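Local coordinates for beta-d-glucoside glucohydrolase (Hypocrea jecorina, PDB 3ZYZ), which probably hydrolyses terminal, non-reducing beta-D-glucosyl residues with release of beta-D-glucose, as a family 3 glycoside hydrolase of cellulose degradation, at residues K158-N163 against L184-F189; D178-E183 against E553-D558. All coordinates share one frame; numbering follows the deposited sequence.

Contact 1 (K158-N163 against L184-F189). With BGC (beta-D-glucopyranose), chain D.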
ATOM      1  N   LYS A 158      -4.065  -6.966   5.347  1.00 10.47           N
ATOM      2  CA  LYS A 158      -3.855  -6.389   6.683  1.00 10.81           C
ATOM      3  C   LYS A 158      -3.809  -4.843   6.600  1.00 10.82           C
ATOM      4  O   LYS A 158      -3.592  -4.319   5.522  1.00 11.13           O
ATOM      5  CB  LYS A 158      -2.588  -6.987   7.322  1.00 10.56           C
ATOM      6  CG  LYS A 158      -1.272  -6.563   6.659  1.00 10.46           C
ATOM      7  CD  LYS A 158      -0.088  -7.321   7.224  1.00 10.28           C
ATOM      8  CE  LYS A 158       1.212  -6.609   6.896  1.00 10.00           C
ATOM      9  NZ  LYS A 158       2.424  -7.429   7.207  1.00 12.57           N
ATOM     10  N   HIS A 159      -4.045  -4.101   7.686  1.00 10.92           N
ATOM     11  CA  HIS A 159      -4.435  -4.606   9.002  1.00 11.09           C
ATOM     12  C   HIS A 159      -5.837  -4.148   9.282  1.00 10.77           C
ATOM     13  O   HIS A 159      -6.137  -2.953   9.177  1.00 11.19           O
ATOM     14  CB  HIS A 159      -3.545  -4.043  10.106  1.00 10.86           C
ATOM     15  CG  HIS A 159      -2.085  -4.229   9.860  1.00 11.53           C
ATOM     16  ND1 HIS A 159      -1.330  -3.315   9.160  1.00 11.95           N
ATOM     17  CD2 HIS A 159      -1.237  -5.216  10.231  1.00 11.27           C
ATOM     18  CE1 HIS A 159      -0.080  -3.733   9.101  1.00 11.79           C
ATOM     19  NE2 HIS A 159       0.002  -4.884   9.742  1.00 13.32           N
ATOM     20  N   TYR A 160      -6.673  -5.094   9.689  1.00 10.30           N
ATOM     21  CA  TYR A 160      -8.106  -4.871   9.828  1.00  9.89           C
ATOM     22  C   TYR A 160      -8.472  -4.656  11.294  1.00  9.36           C
ATOM     23  O   TYR A 160      -8.598  -5.623  12.038  1.00  8.68           O
ATOM     24  CB  TYR A 160      -8.845  -6.081   9.243  1.00  9.72           C
ATOM     25  CG  TYR A 160     -10.346  -5.968   9.189  1.00 10.13           C
ATOM     26  CD1 TYR A 160     -10.975  -5.281   8.149  1.00  9.02           C
ATOM     27  CD2 TYR A 160     -11.144  -6.588  10.149  1.00 10.13           C
ATOM     28  CE1 TYR A 160     -12.354  -5.185   8.085  1.00 10.15           C
ATOM     29  CE2 TYR A 160     -12.536  -6.507  10.087  1.00 10.82           C
ATOM     30  CZ  TYR A 160     -13.132  -5.798   9.056  1.00 10.99           C
ATOM     31  OH  TYR A 160     -14.511  -5.703   8.988  1.00 10.49           O
ATOM     32  N   ILE A 161      -8.708  -3.408  11.720  1.00  9.71           N
ATOM     33  CA  ILE A 161      -8.908  -2.231  10.853  1.00  9.20           C
ATOM     34  C   ILE A 161      -8.720  -0.973  11.716  1.00  8.89           C
ATOM     35  O   ILE A 161      -8.778  -1.055  12.950  1.00  8.80           O
ATOM     36  CB  ILE A 161     -10.335  -2.254  10.209  1.00  9.66           C
ATOM     37  CG1 ILE A 161     -10.493  -1.175   9.128  1.00 10.20           C
ATOM     38  CG2 ILE A 161     -11.428  -2.174  11.284  1.00  9.44           C
ATOM     39  CD1 ILE A 161     -11.750  -1.323   8.303  1.00 14.39           C
ATOM     40  N   LEU A 162      -8.476   0.172  11.070  1.00  8.25           N
ATOM     41  CA  LEU A 162      -8.319   1.486  11.729  1.00  8.29           C
ATOM     42  C   LEU A 162      -7.039   1.614  12.581  1.00  8.46           C
ATOM     43  O   LEU A 162      -7.010   2.340  13.586  1.00  7.86           O
ATOM     44  CB  LEU A 162      -9.555   1.863  12.567  1.00  7.77           C
ATOM     45  CG  LEU A 162     -10.969   1.695  12.005  1.00  8.08           C
ATOM     46  CD1 LEU A 162     -11.988   1.995  13.090  1.00  7.46           C
ATOM     47  CD2 LEU A 162     -11.179   2.589  10.801  1.00  6.96           C
ATOM     48  N   ASN A 163      -5.999   0.902  12.164  1.00  8.52           N
ATOM     49  CA  ASN A 163      -4.654   1.051  12.712  1.00  8.75           C
ATOM     50  C   ASN A 163      -3.929   2.183  11.957  1.00  8.94           C
ATOM     51  O   ASN A 163      -3.014   1.937  11.175  1.00  9.32           O
ATOM     52  CB  ASN A 163      -3.940  -0.311  12.587  1.00  8.93           C
ATOM     53  CG  ASN A 163      -2.487  -0.293  13.051  1.00  8.40           C
ATOM     54  OD1 ASN A 163      -1.713  -1.186  12.688  1.00  6.12           O
ATOM     55  ND2 ASN A 163      -2.107   0.713  13.830  1.00  8.23           N
ATOM     56  N   LEU A 184     -14.948   4.474   3.984  1.00 10.75           N
ATOM     57  CA  LEU A 184     -13.576   4.899   3.765  1.00 10.41           C
ATOM     58  C   LEU A 184     -12.607   3.765   4.059  1.00 10.59           C
ATOM     59  O   LEU A 184     -11.911   3.273   3.160  1.00 10.75           O
ATOM     60  CB  LEU A 184     -13.251   6.140   4.624  1.00  9.82           C
ATOM     61  CG  LEU A 184     -11.846   6.761   4.566  1.00  8.60           C
ATOM     62  CD1 LEU A 184     -11.401   6.970   3.137  1.00  6.49           C
ATOM     63  CD2 LEU A 184     -11.782   8.089   5.329  1.00  6.21           C
ATOM     64  N   TYR A 185     -12.576   3.337   5.317  1.00 10.63           N
ATOM     65  CA  TYR A 185     -11.568   2.380   5.751  1.00 10.40           C
ATOM     66  C   TYR A 185     -11.817   0.929   5.340  1.00  9.98           C
ATOM     67  O   TYR A 185     -10.878   0.258   4.936  1.00 10.10           O
ATOM     68  CB  TYR A 185     -11.269   2.543   7.248  1.00  9.99           C
ATOM     69  CG  TYR A 185     -10.794   3.946   7.535  1.00  9.73           C
ATOM     70  CD1 TYR A 185      -9.498   4.336   7.208  1.00  8.37           C
ATOM     71  CD2 TYR A 185     -11.651   4.895   8.101  1.00  8.97           C
ATOM     72  CE1 TYR A 185      -9.066   5.623   7.440  1.00  8.96           C
ATOM     73  CE2 TYR A 185     -11.225   6.186   8.337  1.00  7.85           C
ATOM     74  CZ  TYR A 185      -9.928   6.541   8.005  1.00  8.33           C
ATOM     75  OH  TYR A 185      -9.487   7.812   8.227  1.00 10.62           O
ATOM     76  N   THR A 186     -13.068   0.469   5.381  1.00 10.03           N
ATOM     77  CA  THR A 186     -13.382  -0.918   4.983  1.00  9.67           C
ATOM     78  C   THR A 186     -13.384  -1.095   3.473  1.00  9.57           C
ATOM     79  O   THR A 186     -13.102  -2.192   2.969  1.00  9.14           O
ATOM     80  CB  THR A 186     -14.725  -1.403   5.541  1.00  9.30           C
ATOM     81  OG1 THR A 186     -14.812  -1.082   6.923  1.00 11.28           O
ATOM     82  CG2 THR A 186     -14.858  -2.908   5.407  1.00 10.40           C
ATOM     83  N   TRP A 187     -13.707  -0.017   2.753  1.00  9.36           N
ATOM     84  CA  TRP A 187     -13.757  -0.043   1.288  1.00  8.86           C
ATOM     85  C   TRP A 187     -12.657  -0.928   0.636  1.00  9.11           C
ATOM     86  O   TRP A 187     -12.993  -1.859  -0.092  1.00  9.38           O
ATOM     87  CB  TRP A 187     -13.771   1.388   0.724  1.00  8.72           C
ATOM     88  CG  TRP A 187     -13.784   1.475  -0.780  1.00  8.47           C
ATOM     89  CD1 TRP A 187     -12.760   1.163  -1.627  1.00  8.40           C
ATOM     90  CD2 TRP A 187     -14.872   1.910  -1.607  1.00  9.65           C
ATOM     91  NE1 TRP A 187     -13.139   1.375  -2.926  1.00  9.84           N
ATOM     92  CE2 TRP A 187     -14.436   1.822  -2.948  1.00  9.81           C
ATOM     93  CE3 TRP A 187     -16.177   2.347  -1.345  1.00  9.33           C
ATOM     94  CZ2 TRP A 187     -15.254   2.167  -4.032  1.00  8.57           C
ATOM     95  CZ3 TRP A 187     -16.996   2.695  -2.423  1.00  9.68           C
ATOM     96  CH2 TRP A 187     -16.518   2.604  -3.753  1.00  9.50           C
ATOM     97  N   PRO A 188     -11.350  -0.657   0.907  1.00  9.30           N
ATOM     98  CA  PRO A 188     -10.301  -1.436   0.232  1.00  9.04           C
ATOM     99  C   PRO A 188     -10.203  -2.898   0.674  1.00  9.01           C
ATOM    100  O   PRO A 188      -9.728  -3.734  -0.097  1.00  8.49           O
ATOM    101  CB  PRO A 188      -9.017  -0.689   0.599  1.00  9.49           C
ATOM    102  CG  PRO A 188      -9.351   0.068   1.844  1.00  9.63           C
ATOM    103  CD  PRO A 188     -10.775   0.461   1.678  1.00  9.08           C
ATOM    104  N   PHE A 189     -10.626  -3.200   1.902  1.00  8.94           N
ATOM    105  CA  PHE A 189     -10.712  -4.587   2.339  1.00  8.98           C
ATOM    106  C   PHE A 189     -11.780  -5.319   1.546  1.00  9.46           C
ATOM    107  O   PHE A 189     -11.629  -6.522   1.265  1.00 10.36           O
ATOM    108  CB  PHE A 189     -10.937  -4.702   3.844  1.00  8.56           C
ATOM    109  CG  PHE A 189      -9.714  -4.383   4.652  1.00  9.32           C
ATOM    110  CD1 PHE A 189      -8.760  -5.357   4.896  1.00  9.11           C
ATOM    111  CD2 PHE A 189      -9.498  -3.091   5.143  1.00  9.24           C
ATOM    112  CE1 PHE A 189      -7.600  -5.057   5.641  1.00  8.87           C
ATOM    113  CE2 PHE A 189      -8.353  -2.787   5.877  1.00  9.16           C
ATOM    114  CZ  PHE A 189      -7.403  -3.778   6.121  1.00  9.19           C
TER
HETATM  115  C2  BGC D1717       2.970  -6.511  12.200  1.00 12.36           C
HETATM  116  C3  BGC D1717       2.380  -7.284  11.043  1.00 11.07           C
HETATM  117  C4  BGC D1717       3.312  -8.442  10.724  1.00 11.60           C
HETATM  118  C5  BGC D1717       3.545  -9.318  11.969  1.00 11.78           C
HETATM  119  C6  BGC D1717       4.480 -10.494  11.698  1.00 11.17           C
HETATM  120  C1  BGC D1717       3.298  -7.429  13.396  1.00 14.07           C
HETATM  121  O1  BGC D1717       3.984  -6.695  14.384  1.00 17.35           O
HETATM  122  O2  BGC D1717       2.035  -5.514  12.542  1.00 11.43           O
HETATM  123  O3  BGC D1717       2.264  -6.399   9.947  1.00 13.64           O
HETATM  124  O4  BGC D1717       2.798  -9.184   9.640  1.00 10.82           O
HETATM  125  O5  BGC D1717       4.110  -8.530  13.006  1.00 12.14           O
HETATM  126  O6  BGC D1717       5.798 -10.006  11.537  1.00 13.68           O
HETATM  127  O   HOH W   1     -15.241  -2.813   9.436  1.00 14.54           O

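Contact 2 (D178-E183 against E553-D558). With NAG (2-acetamido-2-deoxy-beta-D-glucopyranose), chain C.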
ATOM      1  N   ASP A 178     -20.181   4.993  11.927  1.00 14.58           N
ATOM      2  CA  ASP A 178     -20.405   3.801  11.112  1.00 14.70           C
ATOM      3  C   ASP A 178     -20.166   4.048   9.621  1.00 14.38           C
ATOM      4  O   ASP A 178     -19.558   3.216   8.943  1.00 14.66           O
ATOM      5  CB  ASP A 178     -21.825   3.268  11.330  1.00 14.79           C
ATOM      6  CG  ASP A 178     -22.109   2.014  10.529  1.00 16.05           C
ATOM      7  OD1 ASP A 178     -21.664   0.924  10.934  1.00 16.44           O
ATOM      8  OD2 ASP A 178     -22.789   2.118   9.488  1.00 18.91           O
ATOM      9  N   ARG A 179     -20.651   5.170   9.097  1.00 13.71           N
ATOM     10  CA  ARG A 179     -20.418   5.445   7.682  1.00 13.04           C
ATOM     11  C   ARG A 179     -18.915   5.527   7.395  1.00 12.62           C
ATOM     12  O   ARG A 179     -18.423   4.894   6.464  1.00 12.56           O
ATOM     13  CB  ARG A 179     -21.155   6.690   7.194  1.00 12.97           C
ATOM     14  CG  ARG A 179     -21.108   6.827   5.679  1.00 11.04           C
ATOM     15  CD  ARG A 179     -21.906   8.003   5.191  1.00 10.31           C
ATOM     16  NE  ARG A 179     -21.514   8.365   3.825  1.00  7.84           N
ATOM     17  CZ  ARG A 179     -21.652   9.581   3.307  1.00  8.28           C
ATOM     18  NH1 ARG A 179     -22.191  10.562   4.039  1.00  6.13           N
ATOM     19  NH2 ARG A 179     -21.248   9.820   2.060  1.00  6.97           N
ATOM     20  N   THR A 180     -18.183   6.258   8.224  1.00 12.24           N
ATOM     21  CA  THR A 180     -16.734   6.390   8.028  1.00 12.02           C
ATOM     22  C   THR A 180     -16.027   5.040   8.030  1.00 11.84           C
ATOM     23  O   THR A 180     -15.183   4.764   7.170  1.00 12.38           O
ATOM     24  CB  THR A 180     -16.098   7.349   9.041  1.00 11.83           C
ATOM     25  OG1 THR A 180     -16.739   8.627   8.935  1.00 12.16           O
ATOM     26  CG2 THR A 180     -14.594   7.533   8.754  1.00 12.31           C
ATOM     27  N   LEU A 181     -16.381   4.203   8.996  1.00 11.35           N
ATOM     28  CA  LEU A 181     -15.812   2.879   9.097  1.00 11.14           C
ATOM     29  C   LEU A 181     -16.005   2.097   7.798  1.00 10.92           C
ATOM     30  O   LEU A 181     -15.052   1.549   7.256  1.00 10.97           O
ATOM     31  CB  LEU A 181     -16.430   2.126  10.284  1.00 10.74           C
ATOM     32  CG  LEU A 181     -16.067   0.650  10.382  1.00 10.04           C
ATOM     33  CD1 LEU A 181     -14.578   0.484  10.652  1.00 10.50           C
ATOM     34  CD2 LEU A 181     -16.900  -0.022  11.462  1.00  9.54           C
ATOM     35  N   HIS A 182     -17.241   2.059   7.305  1.00 11.05           N
ATOM     36  CA  HIS A 182     -17.573   1.302   6.105  1.00 11.01           C
ATOM     37  C   HIS A 182     -17.073   1.954   4.819  1.00 11.34           C
ATOM     38  O   HIS A 182     -16.457   1.290   3.973  1.00 11.64           O
ATOM     39  CB  HIS A 182     -19.085   1.094   5.993  1.00 10.99           C
ATOM     40  CG  HIS A 182     -19.636   0.091   6.955  1.00 10.95           C
ATOM     41  ND1 HIS A 182     -19.715  -1.254   6.661  1.00 10.75           N
ATOM     42  CD2 HIS A 182     -20.156   0.238   8.197  1.00  9.62           C
ATOM     43  CE1 HIS A 182     -20.248  -1.893   7.688  1.00  9.80           C
ATOM     44  NE2 HIS A 182     -20.535  -1.010   8.628  1.00 10.51           N
ATOM     45  N   GLU A 183     -17.350   3.243   4.668  1.00 11.28           N
ATOM     46  CA  GLU A 183     -17.223   3.902   3.364  1.00 11.73           C
ATOM     47  C   GLU A 183     -15.789   4.274   2.980  1.00 11.24           C
ATOM     48  O   GLU A 183     -15.456   4.363   1.795  1.00 11.79           O
ATOM     49  CB  GLU A 183     -18.158   5.113   3.276  1.00 11.79           C
ATOM     50  CG  GLU A 183     -18.383   5.606   1.843  1.00 14.50           C
ATOM     51  CD  GLU A 183     -19.468   6.656   1.748  1.00 16.92           C
ATOM     52  OE1 GLU A 183     -20.581   6.425   2.285  1.00 16.12           O
ATOM     53  OE2 GLU A 183     -19.207   7.708   1.126  1.00 18.18           O
ATOM     54  N   GLU A 553     -12.875  13.744  11.747  1.00 13.87           N
ATOM     55  CA  GLU A 553     -12.837  14.224  10.361  1.00 13.32           C
ATOM     56  C   GLU A 553     -13.761  13.412   9.449  1.00 13.05           C
ATOM     57  O   GLU A 553     -14.175  13.882   8.391  1.00 13.53           O
ATOM     58  CB  GLU A 553     -11.402  14.238   9.822  1.00 13.07           C
ATOM     59  CG  GLU A 553     -10.756  12.870   9.639  1.00 12.30           C
ATOM     60  CD  GLU A 553     -10.309  12.226  10.955  1.00 12.01           C
ATOM     61  OE1 GLU A 553     -10.269  12.912  12.008  1.00 11.16           O
ATOM     62  OE2 GLU A 553     -10.000  11.022  10.931  1.00 10.73           O
ATOM     63  N   GLY A 554     -14.069  12.187   9.866  1.00 12.94           N
ATOM     64  CA  GLY A 554     -14.934  11.299   9.110  1.00 11.40           C
ATOM     65  C   GLY A 554     -14.374  11.010   7.732  1.00 10.57           C
ATOM     66  O   GLY A 554     -13.213  10.641   7.588  1.00  9.67           O
ATOM     67  N   LEU A 555     -15.213  11.208   6.720  1.00  9.98           N
ATOM     68  CA  LEU A 555     -14.861  10.936   5.339  1.00 10.20           C
ATOM     69  C   LEU A 555     -13.777  11.849   4.760  1.00 10.07           C
ATOM     70  O   LEU A 555     -13.129  11.498   3.778  1.00 10.52           O
ATOM     71  CB  LEU A 555     -16.124  10.976   4.453  1.00 10.36           C
ATOM     72  CG  LEU A 555     -17.249   9.991   4.796  1.00  9.52           C
ATOM     73  CD1 LEU A 555     -18.395  10.127   3.791  1.00  9.08           C
ATOM     74  CD2 LEU A 555     -16.740   8.554   4.812  1.00 10.69           C
ATOM     75  N   PHE A 556     -13.569  13.002   5.387  1.00 10.44           N
ATOM     76  CA  PHE A 556     -12.687  14.050   4.864  1.00 10.38           C
ATOM     77  C   PHE A 556     -11.228  13.896   5.302  1.00 10.40           C
ATOM     78  O   PHE A 556     -10.777  14.565   6.227  1.00 10.96           O
ATOM     79  CB  PHE A 556     -13.270  15.432   5.221  1.00 10.06           C
ATOM     80  CG  PHE A 556     -14.641  15.654   4.648  1.00 10.70           C
ATOM     81  CD1 PHE A 556     -15.756  15.013   5.195  1.00  8.06           C
ATOM     82  CD2 PHE A 556     -14.818  16.459   3.522  1.00  9.78           C
ATOM     83  CE1 PHE A 556     -17.019  15.187   4.652  1.00  8.29           C
ATOM     84  CE2 PHE A 556     -16.089  16.647   2.974  1.00  9.76           C
ATOM     85  CZ  PHE A 556     -17.195  16.002   3.541  1.00  9.67           C
ATOM     86  N   ILE A 557     -10.506  12.985   4.646  1.00 10.33           N
ATOM     87  CA  ILE A 557      -9.062  12.838   4.847  1.00 10.27           C
ATOM     88  C   ILE A 557      -8.281  13.314   3.612  1.00 10.15           C
ATOM     89  O   ILE A 557      -8.859  13.435   2.528  1.00 10.18           O
ATOM     90  CB  ILE A 557      -8.649  11.385   5.273  1.00  9.99           C
ATOM     91  CG1 ILE A 557      -8.893  10.369   4.150  1.00 10.21           C
ATOM     92  CG2 ILE A 557      -9.348  10.995   6.587  1.00 10.16           C
ATOM     93  CD1 ILE A 557      -8.224   9.002   4.367  1.00  7.93           C
ATOM     94  N   ASP A 558      -6.984  13.591   3.797  1.00 10.37           N
ATOM     95  CA  ASP A 558      -6.079  14.058   2.730  1.00 10.74           C
ATOM     96  C   ASP A 558      -6.791  15.037   1.772  1.00 10.76           C
ATOM     97  O   ASP A 558      -7.359  16.033   2.227  1.00 11.17           O
ATOM     98  CB  ASP A 558      -5.394  12.864   2.006  1.00 11.04           C
ATOM     99  CG  ASP A 558      -4.179  13.290   1.146  1.00 11.03           C
ATOM    100  OD1 ASP A 558      -3.043  13.361   1.667  1.00 10.46           O
ATOM    101  OD2 ASP A 558      -4.369  13.539  -0.065  1.00 10.42           O
TER
HETATM  102  C1  NAG C1716     -18.981   3.611  17.703  1.00 34.56           C
HETATM  103  C2  NAG C1716     -19.207   5.130  17.682  1.00 39.40           C
HETATM  104  C3  NAG C1716     -20.469   5.552  16.909  1.00 39.71           C
HETATM  105  C4  NAG C1716     -20.615   4.787  15.589  1.00 39.91           C
HETATM  106  C5  NAG C1716     -20.560   3.290  15.906  1.00 38.99           C
HETATM  107  C6  NAG C1716     -20.798   2.401  14.688  1.00 39.02           C
HETATM  108  C7  NAG C1716     -18.396   6.367  19.675  1.00 43.75           C
HETATM  109  C8  NAG C1716     -18.702   6.728  21.104  1.00 43.76           C
HETATM  110  N2  NAG C1716     -19.301   5.597  19.058  1.00 42.57           N
HETATM  111  O3  NAG C1716     -20.463   6.942  16.653  1.00 40.06           O
HETATM  112  O4  NAG C1716     -21.790   5.172  14.886  1.00 39.57           O
HETATM  113  O5  NAG C1716     -19.277   3.026  16.444  1.00 37.43           O
HETATM  114  O6  NAG C1716     -19.625   2.312  13.904  1.00 39.33           O
HETATM  115  O7  NAG C1716     -17.370   6.782  19.135  1.00 44.36           O

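Contact 1 (K158-N163 against L184-F189)
Tyr160 turns the edge of its ring onto the face of Phe189 in a T-shaped stack, centroids 5.2 Å apart and planes at 76°, with Tyr160 CD1 over the middle of the Phe189 ring. The far end of that ring, CZ, reaches the strand backbone, 3.4 Å from His159 O. Ile161 lays CD1 across the helix, 3.4 Å from Thr186 OG1, and Leu162 brings CD2 to 3.6 Å from Tyr185 CB. With CG anti to the backbone N (chi1 -175°), Tyr160 extends its hydroxyl toward Thr186, where one water donates to both Tyr160 OH and Thr186 OG1; Tyr160 OH also bonds to Thr218 O and Thr186 OG1 to Leu181. Lys158 and His159, whose CB atoms point away from the helix, hold the bound glucose: Lys158 NZ donates to its O3 and O4, and His159 NE2 lies 2.7 Å from O3 in a nearly straight bond (177°). Lys158 NZ bonds also to Leu110 O, His159 ND1 to Gly115 O. In this beta/alpha unit of the TIM-barrel-like domain, helix 178-194 follows strand 154-160 and covers its end, strand 199-202 runs parallel beside strand 154-160, and Val222 and Leu223 of helix 216-226 pack against Tyr160.

Contact 2 (D178-E183 against E553-D558)
Gly554 and Leu555, the two central residues of a type II' beta turn running from Glu553 to Phe556, pack against Thr180, Arg179 and Glu183 in the first turns of helix 178-194, joining the C-terminal family 3 region to the N-terminal one. The turn is closed by Phe556 N bonding to Glu553 O. Before the tip, Glu553 directs its carboxylate to a salt bridge with Lys119. At Gly554, CA comes 3.2 Å from Thr180 OG1, and Thr180 CG2 rests near the carbonyl of the same glycine. The positive phi (60°) suits glycine, and a CB here would lie tight against that hydroxyl, which bonds to Asp177 OD1. Leu555 follows and buries the most surface. With CG anti to its carbonyl carbon (chi1 -59°), Leu555 carries its isopropyl end to the helix, where the two methyls part: CD2 settles over the helix, 3.9 Å from Thr180 CA and near Glu183 CB, while CD1 sits over the centre of one guanidinium face of Arg179. Arg179 grips Glu183 side-on, NE to OE1 and NH2 to OE2; NH1 also bonds to Arg645 O and NH2 to Thr646 OG1. Cutting Arg179 back to an alanine would probably leave the Glu183 carboxylate without its charged mate and open a gap beneath Leu555 CD1. Phe556 then centres an inverse gamma turn, and the Ile557 side chain packs on Leu184 and Tyr185. In the salt bridge, Arg179 NE points almost straight (175°) at Glu183 OE1, 2.6 Å away, meeting it from above the carboxylate plane.

How the contacts relate
Both contacts use helix 178-194, contact 2 at its N-terminal turns and contact 1 just beyond, their centres about 11 Å apart. A probable hydrogen bond joins them within the helix, Thr186 OG1 to Leu181 O at 2.7 Å. Tyr185 belongs to both surroundings: its CE2 packs 3.7 Å from Thr180 CG2, and its OH lies 3.6 Å from Ile557 CG2. Contact 1 has the glucose site at its strand end, where Asp61, Arg125, Tyr204, Asp236 and Glu441 complete the hydrogen bonding to the sugar. Contact 2 lies farther from that sugar, at the start of the helix, where a bound N-acetylglucosamine accepts a weak bond at O4 from Asp178 N.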